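Local coordinates for PA14 domain-containing protein (Clostridium clariflavum, PDB 6QDI) that binds calcium ions and, as the tandem PA14 sensory region of a membrane-bound RsgI-type anti-sigma factor, probably recognises biomass sugars outside the cell, at residues R5-D10 with K18-D23; I12-F17 with K107-N112; Q207-G212 with L275-P280; D211-F216 with A249-A254. One frame throughout, in Å; residues are numbered along the deposited sequence.

Contact 1 of 4, residues R5-D10 with K18-D23; sequences RGDYFD and KLTRVD. With CA (calcium ion), chain G.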
# COMPACT_ATOMS: atom_id res chain seq x y z
N ARG A 5 -1.32 -15.35 -8.01
CA ARG A 5 -0.64 -14.07 -8.31
C ARG A 5 -0.72 -13.18 -7.07
O ARG A 5 -1.84 -12.84 -6.62
CB ARG A 5 -1.26 -13.34 -9.51
CG ARG A 5 -0.48 -12.05 -9.76
CD ARG A 5 -0.64 -11.56 -11.16
NE ARG A 5 -0.05 -12.50 -12.13
CZ ARG A 5 1.24 -12.62 -12.38
NH1 ARG A 5 2.14 -11.91 -11.75
NH2 ARG A 5 1.64 -13.54 -13.28
N GLY A 6 0.44 -12.82 -6.53
CA GLY A 6 0.55 -11.92 -5.40
C GLY A 6 0.95 -10.54 -5.92
O GLY A 6 1.99 -10.40 -6.57
N ASP A 7 0.12 -9.53 -5.59
CA ASP A 7 0.42 -8.13 -5.82
C ASP A 7 0.80 -7.57 -4.46
O ASP A 7 0.00 -7.63 -3.50
CB ASP A 7 -0.78 -7.43 -6.43
CG ASP A 7 -1.06 -7.88 -7.84
OD1 ASP A 7 -0.13 -8.15 -8.61
OD2 ASP A 7 -2.26 -7.99 -8.16
N TYR A 8 2.00 -7.02 -4.41
CA TYR A 8 2.59 -6.54 -3.19
C TYR A 8 2.62 -5.02 -3.17
O TYR A 8 3.12 -4.38 -4.11
CB TYR A 8 4.06 -7.09 -3.05
CG TYR A 8 4.09 -8.59 -2.79
CD1 TYR A 8 3.80 -9.51 -3.79
CD2 TYR A 8 4.39 -9.06 -1.53
CE1 TYR A 8 3.77 -10.87 -3.54
CE2 TYR A 8 4.37 -10.42 -1.25
CZ TYR A 8 4.05 -11.32 -2.25
OH TYR A 8 4.05 -12.66 -1.92
N PHE A 9 2.11 -4.47 -2.06
CA PHE A 9 1.88 -3.04 -1.89
C PHE A 9 2.72 -2.51 -0.75
O PHE A 9 2.90 -3.18 0.28
CB PHE A 9 0.40 -2.78 -1.61
CG PHE A 9 -0.50 -3.21 -2.74
CD1 PHE A 9 -0.85 -2.32 -3.74
CD2 PHE A 9 -1.05 -4.48 -2.79
CE1 PHE A 9 -1.67 -2.71 -4.79
CE2 PHE A 9 -1.87 -4.87 -3.84
CZ PHE A 9 -2.17 -3.97 -4.82
N ASP A 10 3.18 -1.28 -0.90
CA ASP A 10 4.10 -0.67 0.04
C ASP A 10 3.42 -0.10 1.28
O ASP A 10 4.11 0.38 2.16
CB ASP A 10 4.91 0.47 -0.63
CG ASP A 10 6.43 0.31 -0.55
OD1 ASP A 10 6.94 -0.65 -0.07
OD2 ASP A 10 7.15 1.17 -1.18
N LYS A 18 4.11 -2.21 -5.74
CA LYS A 18 5.51 -2.32 -6.05
C LYS A 18 5.96 -3.57 -6.79
O LYS A 18 7.04 -3.54 -7.41
CB LYS A 18 6.36 -2.17 -4.79
CG LYS A 18 6.19 -0.82 -4.08
CD LYS A 18 6.71 0.38 -4.91
CE LYS A 18 6.49 1.73 -4.21
NZ LYS A 18 6.95 2.94 -4.99
N LEU A 19 5.20 -4.66 -6.76
CA LEU A 19 5.70 -5.93 -7.31
C LEU A 19 4.58 -6.89 -7.48
O LEU A 19 3.70 -7.02 -6.60
CB LEU A 19 6.71 -6.56 -6.37
CG LEU A 19 7.28 -7.92 -6.74
CD1 LEU A 19 8.22 -7.80 -7.92
CD2 LEU A 19 7.98 -8.51 -5.53
N THR A 20 4.57 -7.57 -8.63
CA THR A 20 3.74 -8.75 -8.77
C THR A 20 4.65 -9.99 -8.99
O THR A 20 5.71 -9.89 -9.60
CB THR A 20 2.74 -8.61 -9.95
OG1 THR A 20 1.79 -9.67 -9.89
CG2 THR A 20 3.42 -8.60 -11.33
N ARG A 21 4.18 -11.11 -8.48
CA ARG A 21 4.89 -12.38 -8.70
C ARG A 21 3.91 -13.50 -8.46
O ARG A 21 2.87 -13.31 -7.84
CB ARG A 21 6.10 -12.50 -7.78
CG ARG A 21 5.77 -12.72 -6.31
CD ARG A 21 6.97 -12.60 -5.41
NE ARG A 21 6.66 -13.02 -4.05
CZ ARG A 21 7.39 -12.75 -2.96
NH1 ARG A 21 8.53 -12.05 -3.04
NH2 ARG A 21 6.96 -13.17 -1.77
N VAL A 22 4.25 -14.70 -8.92
CA VAL A 22 3.45 -15.86 -8.62
C VAL A 22 4.07 -16.61 -7.44
O VAL A 22 5.27 -16.98 -7.46
CB VAL A 22 3.29 -16.75 -9.87
CG1 VAL A 22 2.61 -18.06 -9.49
CG2 VAL A 22 2.49 -16.04 -10.93
N ASP A 23 3.26 -16.80 -6.41
CA ASP A 23 3.65 -17.52 -5.22
C ASP A 23 3.06 -18.93 -5.28
O ASP A 23 1.87 -19.12 -5.52
CB ASP A 23 3.16 -16.76 -3.99
CG ASP A 23 3.84 -15.41 -3.84
OD1 ASP A 23 5.08 -15.34 -3.97
OD2 ASP A 23 3.08 -14.43 -3.61
CA CA G . 5.52 0.57 4.08
O HOH W 1 6.77 -0.94 2.73
O HOH W 2 6.51 2.24 2.53
O HOH W 3 3.87 2.39 4.15
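The Y8 ring has L19 O and D23 OD2 at its edge, both near the ring plane, while the R21 guanidinium crosses its hydroxyl end with the two planes 55° apart. Y8 and D23 meet tip to tip: the phenol OH donates to D23 OD2 at 2.6 Å, coming from above the carboxylate plane. R21 NH2 adds a weak bond to Y8 OH, and R21 NE forms a salt bridge with D23 OD1 at 2.8 Å on its syn side. The R5 guanidinium carries V22 CG2 over one face, toward the rim, and takes T20 OG1 at its edge, NH1 lying 2.9 Å from that oxygen. The T20 and D7 side chains lie side by side, pointing the same way; T20 OG1, anti to its backbone N (chi1 -169°), donates a hydrogen bond to D7 OD1 at 2.8 Å.

Between these two groups, Y8 with R21 on one face and R5, D7, T20 and V22 on the other, the strands pair as an antiparallel hairpin. G6 N bonds to R21 O at 2.8 Å, and Y8 is met by both K18 and L19 in a classic beta bulge. At the loop end of the hairpin, D10 O binds a calcium ion at 2.4 Å, a site completed in part by D42 and S44, while R40 N holds D10 OD1. D23 OD2, which also accepts from W49 NE1, is thus gripped by two donors, and R21 beside it would probably stabilise its negative charge.

Contact 2 of 4, residues I12-F17 with K107-N112; sequences IDLTNF and KLEYFN. With CA (calcium ion), chain D.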
# COMPACT_ATOMS: atom_id res chain seq x y z
N ILE A 12 -0.16 -0.34 4.23
CA ILE A 12 -1.00 -1.33 4.94
C ILE A 12 -2.34 -1.59 4.26
O ILE A 12 -3.03 -2.52 4.65
CB ILE A 12 -1.28 -0.93 6.40
CG1 ILE A 12 -2.10 0.35 6.53
CG2 ILE A 12 0.03 -0.82 7.18
CD1 ILE A 12 -2.83 0.46 7.84
N ASP A 13 -2.71 -0.79 3.26
CA ASP A 13 -4.10 -0.72 2.77
C ASP A 13 -4.19 -1.01 1.29
O ASP A 13 -5.08 -0.46 0.62
CB ASP A 13 -4.66 0.67 3.09
CG ASP A 13 -3.95 1.81 2.37
OD1 ASP A 13 -2.84 1.54 1.81
OD2 ASP A 13 -4.49 2.93 2.38
N LEU A 14 -3.31 -1.85 0.76
CA LEU A 14 -3.44 -2.29 -0.64
C LEU A 14 -3.34 -1.11 -1.59
O LEU A 14 -3.99 -1.07 -2.65
CB LEU A 14 -4.69 -3.14 -0.86
CG LEU A 14 -4.80 -4.35 0.09
CD1 LEU A 14 -6.23 -4.86 0.08
CD2 LEU A 14 -3.80 -5.42 -0.26
N THR A 15 -2.48 -0.15 -1.24
CA THR A 15 -2.14 0.96 -2.09
C THR A 15 -0.61 1.03 -2.26
O THR A 15 0.15 0.57 -1.42
CB THR A 15 -2.68 2.29 -1.59
OG1 THR A 15 -2.01 2.69 -0.40
CG2 THR A 15 -4.17 2.27 -1.44
N ASN A 16 -0.23 1.64 -3.39
CA ASN A 16 1.15 1.84 -3.80
C ASN A 16 1.82 0.52 -4.18
O ASN A 16 2.67 -0.02 -3.47
CB ASN A 16 1.96 2.67 -2.81
CG ASN A 16 3.16 3.26 -3.45
OD1 ASN A 16 3.26 3.29 -4.69
ND2 ASN A 16 4.02 3.83 -2.66
N PHE A 17 1.39 -0.02 -5.31
CA PHE A 17 1.89 -1.26 -5.87
C PHE A 17 3.38 -1.19 -6.17
O PHE A 17 3.83 -0.21 -6.78
CB PHE A 17 1.12 -1.53 -7.16
CG PHE A 17 1.66 -2.68 -7.95
CD1 PHE A 17 1.30 -3.99 -7.66
CD2 PHE A 17 2.52 -2.46 -8.99
CE1 PHE A 17 1.80 -5.06 -8.41
CE2 PHE A 17 3.06 -3.52 -9.71
CZ PHE A 17 2.67 -4.81 -9.44
N LYS A 107 -9.56 -15.05 -3.70
CA LYS A 107 -8.90 -13.77 -3.43
C LYS A 107 -8.55 -13.73 -1.97
O LYS A 107 -9.43 -14.01 -1.12
CB LYS A 107 -9.82 -12.60 -3.81
CG LYS A 107 -9.22 -11.25 -3.48
CD LYS A 107 -10.02 -10.07 -4.03
CE LYS A 107 -11.45 -10.02 -3.60
NZ LYS A 107 -12.13 -8.81 -4.14
N LEU A 108 -7.32 -13.41 -1.63
CA LEU A 108 -6.89 -13.32 -0.25
C LEU A 108 -6.15 -11.99 -0.13
O LEU A 108 -5.15 -11.79 -0.81
CB LEU A 108 -6.00 -14.49 0.14
CG LEU A 108 -5.74 -14.69 1.66
CD1 LEU A 108 -5.23 -16.10 1.93
CD2 LEU A 108 -4.77 -13.73 2.28
N GLU A 109 -6.65 -11.13 0.75
CA GLU A 109 -6.00 -9.86 1.06
C GLU A 109 -5.39 -9.93 2.46
O GLU A 109 -5.97 -10.54 3.36
CB GLU A 109 -7.01 -8.73 0.95
CG GLU A 109 -7.41 -8.46 -0.49
CD GLU A 109 -8.54 -7.48 -0.71
OE1 GLU A 109 -9.12 -6.98 0.27
OE2 GLU A 109 -8.78 -7.16 -1.89
N TYR A 110 -4.24 -9.29 2.62
CA TYR A 110 -3.44 -9.43 3.84
C TYR A 110 -2.73 -8.11 4.13
O TYR A 110 -2.30 -7.42 3.19
CB TYR A 110 -2.38 -10.54 3.58
CG TYR A 110 -1.24 -10.48 4.57
CD1 TYR A 110 -1.34 -11.00 5.84
CD2 TYR A 110 -0.09 -9.76 4.25
CE1 TYR A 110 -0.32 -10.84 6.77
CE2 TYR A 110 0.91 -9.54 5.18
CZ TYR A 110 0.78 -10.07 6.45
OH TYR A 110 1.79 -9.86 7.36
N PHE A 111 -2.52 -7.79 5.41
CA PHE A 111 -1.63 -6.71 5.77
C PHE A 111 -0.79 -6.98 6.97
O PHE A 111 -1.22 -7.69 7.90
CB PHE A 111 -2.36 -5.34 5.91
CG PHE A 111 -3.20 -5.16 7.16
CD1 PHE A 111 -2.64 -4.65 8.33
CD2 PHE A 111 -4.54 -5.46 7.17
CE1 PHE A 111 -3.40 -4.44 9.46
CE2 PHE A 111 -5.31 -5.24 8.31
CZ PHE A 111 -4.76 -4.74 9.45
N ASN A 112 0.38 -6.35 7.01
CA ASN A 112 1.22 -6.23 8.20
C ASN A 112 1.25 -4.79 8.63
O ASN A 112 1.59 -3.91 7.83
CB ASN A 112 2.63 -6.75 7.99
CG ASN A 112 3.37 -6.87 9.30
OD1 ASN A 112 2.73 -6.96 10.34
ND2 ASN A 112 4.71 -6.86 9.28
CA CA D . 2.42 -7.48 12.61
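I12 and L14, in the turn joining the two strands of the N-terminal PA14 domain's first hairpin, lean on strand 107-112 of the beta sandwich. No hydrogen bond crosses between the two segments, so van der Waals contact and the fixing of each side by outside partners account for the fit.

Van der Waals contacts of side chains come first. L14 points toward the strand and crosses the E109 side chain at about a right angle: its CD1 methyl lies 3.6 Å from E109 CD and touches that chain all the way from CB to the carboxylate. E109 reaches there because its chain is extended beyond CG (chi2 172°). The polar end of E109 is held by a salt bridge from OE2 to R48, whose side chain also touches L14. The apolar pair is I12 with F111, where I12 CB comes within 4.4 Å of F111 CD1, a looser approach.

Carbonyl oxygens supply the second group. I12 O sits 3.2 Å from F111 CB and 3.6 Å from CG, oblique to the ring. In return, N112 O lies 3.5 Å from the I12 CG2 methyl.

Polar bonds hold the turn itself. T15 OG1 donates to D13 OD1 at 2.6 Å, while D13 OD2 forms a salt bridge with R274 of the second PA14 domain, which ties this turn to the neighbouring domain. Near the end of strand 104-113, N112 reaches a metal and has G115 as a polar partner: D68, N69, T114 and N116 share one calcium ion with N112, whose OD1 binds it at 2.4 Å.

Contact 3 of 4, residues Q207-G212 with L275-P280; sequences QVPYDG and LEWEGP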
# COMPACT_ATOMS: atom_id res chain seq x y z
N GLN A 207 7.04 18.78 -12.55
CA GLN A 207 7.09 19.30 -13.90
C GLN A 207 5.80 18.95 -14.59
O GLN A 207 5.42 17.77 -14.68
CB GLN A 207 8.34 18.82 -14.66
CG GLN A 207 8.53 19.65 -15.95
CD GLN A 207 9.97 19.67 -16.45
OE1 GLN A 207 10.74 18.75 -16.14
NE2 GLN A 207 10.35 20.71 -17.16
N VAL A 208 5.12 19.96 -15.10
CA VAL A 208 3.74 19.88 -15.52
C VAL A 208 3.65 19.20 -16.88
O VAL A 208 4.34 19.56 -17.81
CB VAL A 208 3.14 21.28 -15.57
CG1 VAL A 208 1.75 21.31 -16.20
CG2 VAL A 208 3.14 21.88 -14.17
N PRO A 209 2.75 18.19 -17.04
CA PRO A 209 2.74 17.46 -18.31
C PRO A 209 1.95 18.12 -19.43
O PRO A 209 2.29 17.91 -20.59
CB PRO A 209 2.09 16.13 -17.92
CG PRO A 209 1.24 16.45 -16.71
CD PRO A 209 2.04 17.48 -15.97
N TYR A 210 0.91 18.86 -19.09
CA TYR A 210 -0.10 19.37 -20.05
C TYR A 210 -0.49 20.78 -19.71
O TYR A 210 -0.62 21.12 -18.54
CB TYR A 210 -1.38 18.49 -20.02
CG TYR A 210 -1.13 17.00 -20.12
CD1 TYR A 210 -0.52 16.44 -21.23
CD2 TYR A 210 -1.52 16.16 -19.10
CE1 TYR A 210 -0.26 15.07 -21.30
CE2 TYR A 210 -1.27 14.79 -19.18
CZ TYR A 210 -0.64 14.26 -20.28
OH TYR A 210 -0.38 12.91 -20.30
N ASP A 211 -0.72 21.62 -20.73
CA ASP A 211 -1.26 22.92 -20.46
C ASP A 211 -2.71 22.82 -19.91
O ASP A 211 -3.55 22.15 -20.49
CB ASP A 211 -1.38 23.76 -21.76
CG ASP A 211 -0.14 24.25 -22.36
OD1 ASP A 211 0.97 24.06 -21.84
OD2 ASP A 211 -0.29 24.90 -23.42
N GLY A 212 -2.98 23.53 -18.83
CA GLY A 212 -4.34 23.68 -18.30
C GLY A 212 -4.33 23.92 -16.81
O GLY A 212 -3.31 24.27 -16.24
N LEU A 275 -0.13 12.83 -1.86
CA LEU A 275 -0.13 14.03 -2.74
C LEU A 275 -0.77 13.62 -4.07
O LEU A 275 -0.21 12.80 -4.81
CB LEU A 275 1.27 14.59 -2.94
CG LEU A 275 1.35 15.80 -3.86
CD1 LEU A 275 0.64 17.01 -3.29
CD2 LEU A 275 2.79 16.15 -4.19
N GLU A 276 -1.93 14.22 -4.34
CA GLU A 276 -2.68 13.96 -5.56
C GLU A 276 -2.89 15.23 -6.35
O GLU A 276 -2.71 16.35 -5.83
CB GLU A 276 -4.04 13.36 -5.20
CG GLU A 276 -4.01 11.98 -4.54
CD GLU A 276 -5.41 11.51 -4.20
OE1 GLU A 276 -6.08 12.22 -3.43
OE2 GLU A 276 -5.88 10.52 -4.80
N TRP A 277 -3.30 15.06 -7.60
CA TRP A 277 -3.73 16.17 -8.42
C TRP A 277 -4.87 15.78 -9.30
O TRP A 277 -5.12 14.63 -9.56
CB TRP A 277 -2.60 16.77 -9.26
CG TRP A 277 -1.89 15.90 -10.23
CD1 TRP A 277 -2.11 14.60 -10.55
CD2 TRP A 277 -0.76 16.30 -11.02
NE1 TRP A 277 -1.20 14.18 -11.48
CE2 TRP A 277 -0.37 15.22 -11.78
CE3 TRP A 277 -0.03 17.50 -11.13
CZ2 TRP A 277 0.75 15.26 -12.62
CZ3 TRP A 277 1.06 17.55 -11.98
CH2 TRP A 277 1.43 16.45 -12.70
N GLU A 278 -5.53 16.82 -9.81
CA GLU A 278 -6.46 16.71 -10.94
C GLU A 278 -6.02 17.76 -11.92
O GLU A 278 -5.58 18.83 -11.55
CB GLU A 278 -7.89 16.83 -10.49
CG GLU A 278 -8.68 18.02 -10.79
CD GLU A 278 -10.06 17.84 -10.22
OE1 GLU A 278 -11.00 17.53 -10.93
OE2 GLU A 278 -10.14 17.94 -9.01
N GLY A 279 -6.18 17.47 -13.21
CA GLY A 279 -5.74 18.39 -14.25
C GLY A 279 -6.31 17.99 -15.57
O GLY A 279 -7.18 17.10 -15.66
N PRO A 280 -5.83 18.61 -16.65
CA PRO A 280 -6.36 18.31 -17.98
C PRO A 280 -6.08 16.86 -18.38
O PRO A 280 -4.93 16.44 -18.49
CB PRO A 280 -5.62 19.29 -18.89
CG PRO A 280 -4.53 19.86 -18.09
CD PRO A 280 -4.77 19.63 -16.68
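The run from P209 to G212 lies 71° from that of W277 to P280, at the end of strand 271-279, with G212 and P280 the closest pair of CA atoms at 5.7 Å. P209 and W277 reach toward each other tip to tip, the proline CD resting 3.5 Å from CH2 at the far end of the indole. W277 gets there with CG between its backbone N and carbonyl carbon (chi1 59°). P209 also turns CB to its neighbour, over the centre of one face of the Y210 ring. Y210 in turn meets P280: CB lies 3.9 Å from P280 CG, and CD2 is 3.5 Å from P280 O, which approaches obliquely to the ring. On the loop backbone, P280 CG touches D211 O at 3.5 Å. G212, at phi 152°, has a backbone shape open essentially to glycine, and P280 CG packs directly on its CA at 3.8 Å.

Here a loop of the second PA14 domain folds over the end of a sheet strand, with Y214 and I282 also packing on P209 and W277. No hydrogen bond joins the two segments, so shape and dispersion between prolines and aromatic rings carry the contact, well away from the calcium sites.

Contact 4 of 4, residues D211-F216 with A249-A254; sequences DGDYVF and AISLKA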
# COMPACT_ATOMS: atom_id res chain seq x y z
N ASP A 211 -0.72 21.62 -20.73
CA ASP A 211 -1.26 22.92 -20.46
C ASP A 211 -2.71 22.82 -19.91
O ASP A 211 -3.55 22.15 -20.49
CB ASP A 211 -1.38 23.76 -21.76
CG ASP A 211 -0.14 24.25 -22.36
OD1 ASP A 211 0.97 24.06 -21.84
OD2 ASP A 211 -0.29 24.90 -23.42
N GLY A 212 -2.98 23.53 -18.83
CA GLY A 212 -4.34 23.68 -18.30
C GLY A 212 -4.33 23.92 -16.81
O GLY A 212 -3.31 24.27 -16.24
N ASP A 213 -5.49 23.77 -16.19
CA ASP A 213 -5.71 24.05 -14.78
C ASP A 213 -5.59 22.80 -13.93
O ASP A 213 -6.12 21.75 -14.29
CB ASP A 213 -7.09 24.67 -14.54
CG ASP A 213 -7.16 26.17 -14.82
OD1 ASP A 213 -6.32 26.76 -15.52
OD2 ASP A 213 -8.09 26.80 -14.29
N TYR A 214 -4.86 22.94 -12.82
CA TYR A 214 -4.59 21.85 -11.89
C TYR A 214 -5.07 22.22 -10.50
O TYR A 214 -5.00 23.36 -10.09
CB TYR A 214 -3.11 21.53 -11.85
CG TYR A 214 -2.56 20.95 -13.12
CD1 TYR A 214 -2.36 21.75 -14.25
CD2 TYR A 214 -2.17 19.62 -13.21
CE1 TYR A 214 -1.86 21.21 -15.42
CE2 TYR A 214 -1.65 19.09 -14.34
CZ TYR A 214 -1.48 19.88 -15.47
OH TYR A 214 -0.96 19.32 -16.62
N VAL A 215 -5.46 21.20 -9.75
CA VAL A 215 -5.70 21.30 -8.30
C VAL A 215 -4.86 20.22 -7.63
O VAL A 215 -4.85 19.10 -8.08
CB VAL A 215 -7.21 21.09 -7.98
CG1 VAL A 215 -7.45 21.01 -6.49
CG2 VAL A 215 -8.02 22.25 -8.57
N PHE A 216 -4.19 20.60 -6.54
CA PHE A 216 -3.46 19.63 -5.72
C PHE A 216 -4.27 19.30 -4.46
O PHE A 216 -4.86 20.19 -3.84
CB PHE A 216 -2.10 20.18 -5.32
CG PHE A 216 -1.23 20.43 -6.49
CD1 PHE A 216 -0.45 19.41 -7.01
CD2 PHE A 216 -1.13 21.66 -7.07
CE1 PHE A 216 0.38 19.61 -8.09
CE2 PHE A 216 -0.32 21.87 -8.17
CZ PHE A 216 0.43 20.83 -8.69
N ALA A 249 -7.60 26.11 -7.99
CA ALA A 249 -7.11 25.81 -9.33
C ALA A 249 -5.98 26.75 -9.72
O ALA A 249 -6.02 27.97 -9.41
CB ALA A 249 -8.22 25.89 -10.35
N ILE A 250 -4.97 26.20 -10.39
CA ILE A 250 -3.80 26.94 -10.80
C ILE A 250 -3.58 26.63 -12.28
O ILE A 250 -3.54 25.46 -12.67
CB ILE A 250 -2.56 26.53 -9.99
CG1 ILE A 250 -2.80 26.69 -8.48
CG2 ILE A 250 -1.37 27.37 -10.46
CD1 ILE A 250 -1.74 26.04 -7.62
N SER A 251 -3.48 27.69 -13.07
CA SER A 251 -3.18 27.56 -14.50
C SER A 251 -1.69 27.32 -14.71
O SER A 251 -0.86 28.12 -14.26
CB SER A 251 -3.62 28.80 -15.26
OG SER A 251 -3.27 28.72 -16.62
N LEU A 252 -1.37 26.21 -15.38
CA LEU A 252 0.03 25.79 -15.53
C LEU A 252 0.26 25.43 -16.99
O LEU A 252 -0.67 25.15 -17.77
CB LEU A 252 0.31 24.60 -14.62
CG LEU A 252 0.19 24.87 -13.12
CD1 LEU A 252 0.26 23.56 -12.34
CD2 LEU A 252 1.22 25.87 -12.64
N LYS A 253 1.53 25.45 -17.37
CA LYS A 253 1.96 25.13 -18.73
C LYS A 253 2.77 23.87 -18.79
O LYS A 253 3.56 23.59 -17.88
CB LYS A 253 2.77 26.27 -19.33
CG LYS A 253 2.02 27.59 -19.33
CD LYS A 253 0.75 27.51 -20.17
CE LYS A 253 0.11 28.87 -20.29
NZ LYS A 253 -1.29 28.77 -20.78
N ALA A 254 2.64 23.15 -19.87
CA ALA A 254 3.48 22.00 -20.11
C ALA A 254 4.95 22.39 -19.95
O ALA A 254 5.41 23.38 -20.52
CB ALA A 254 3.23 21.41 -21.48
O HOH W 4 -0.69 27.66 -23.38
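Y214 and L252 cross obliquely on one face of the strand pair, L252 CD1 coming 3.7 Å from Y214 CD1. I250 O lies near the plane of the Y214 ring, at its edge. I250 CD1 lies 4.4 Å from F216 CE2, at the edge of that ring. D213 and S251 occupy the other face, where D213 OD1 is 3.4 Å from S251 CB.

At the exposed end, the D211 and K253 side chains cross, and water 4 bridges them, donating to D211 OD2 and accepting from K253 NZ. D211 OD1 takes the amide of A254, its N 2.7 Å away, in a nearly straight bond (169°), so this carboxylate fixes the chain just beyond the strand.

The backbones pair antiparallel, with Y214 N to I250 O at 2.8 Å and a reciprocal pair of bonds between G212 and L252. Strand 212-220 has strand 242-252 as one neighbour and strand 271-279 as another, V215 and E278 being joined by a backbone hydrogen bond, and Y214 turns its ring to W277 of that second neighbour while its OH bonds to Y210 O.

Overall arrangement
Along the chain, contacts 1 and 2 come first, in the N-terminal PA14 domain, and contacts 3 and 4 follow in the second. Contacts 1 and 2 lie with centres 10 Å apart and reach the same antiparallel sheet; their segments alternate in sequence, and D10 N probably bonds to N16 O between them. Contacts 3 and 4, centres 6 Å apart, share D211 and G212 and meet on the sheet where strands 212-220 and 271-279 are neighbours. The two pairs stand well apart: centres of contacts 1 and 4 are about 34 Å from each other. Each pair keeps within its own PA14 range, consistent with tandem modules. Calcium sites adjoin contacts 1 and 2; contacts 3 and 4 lie away from the metals.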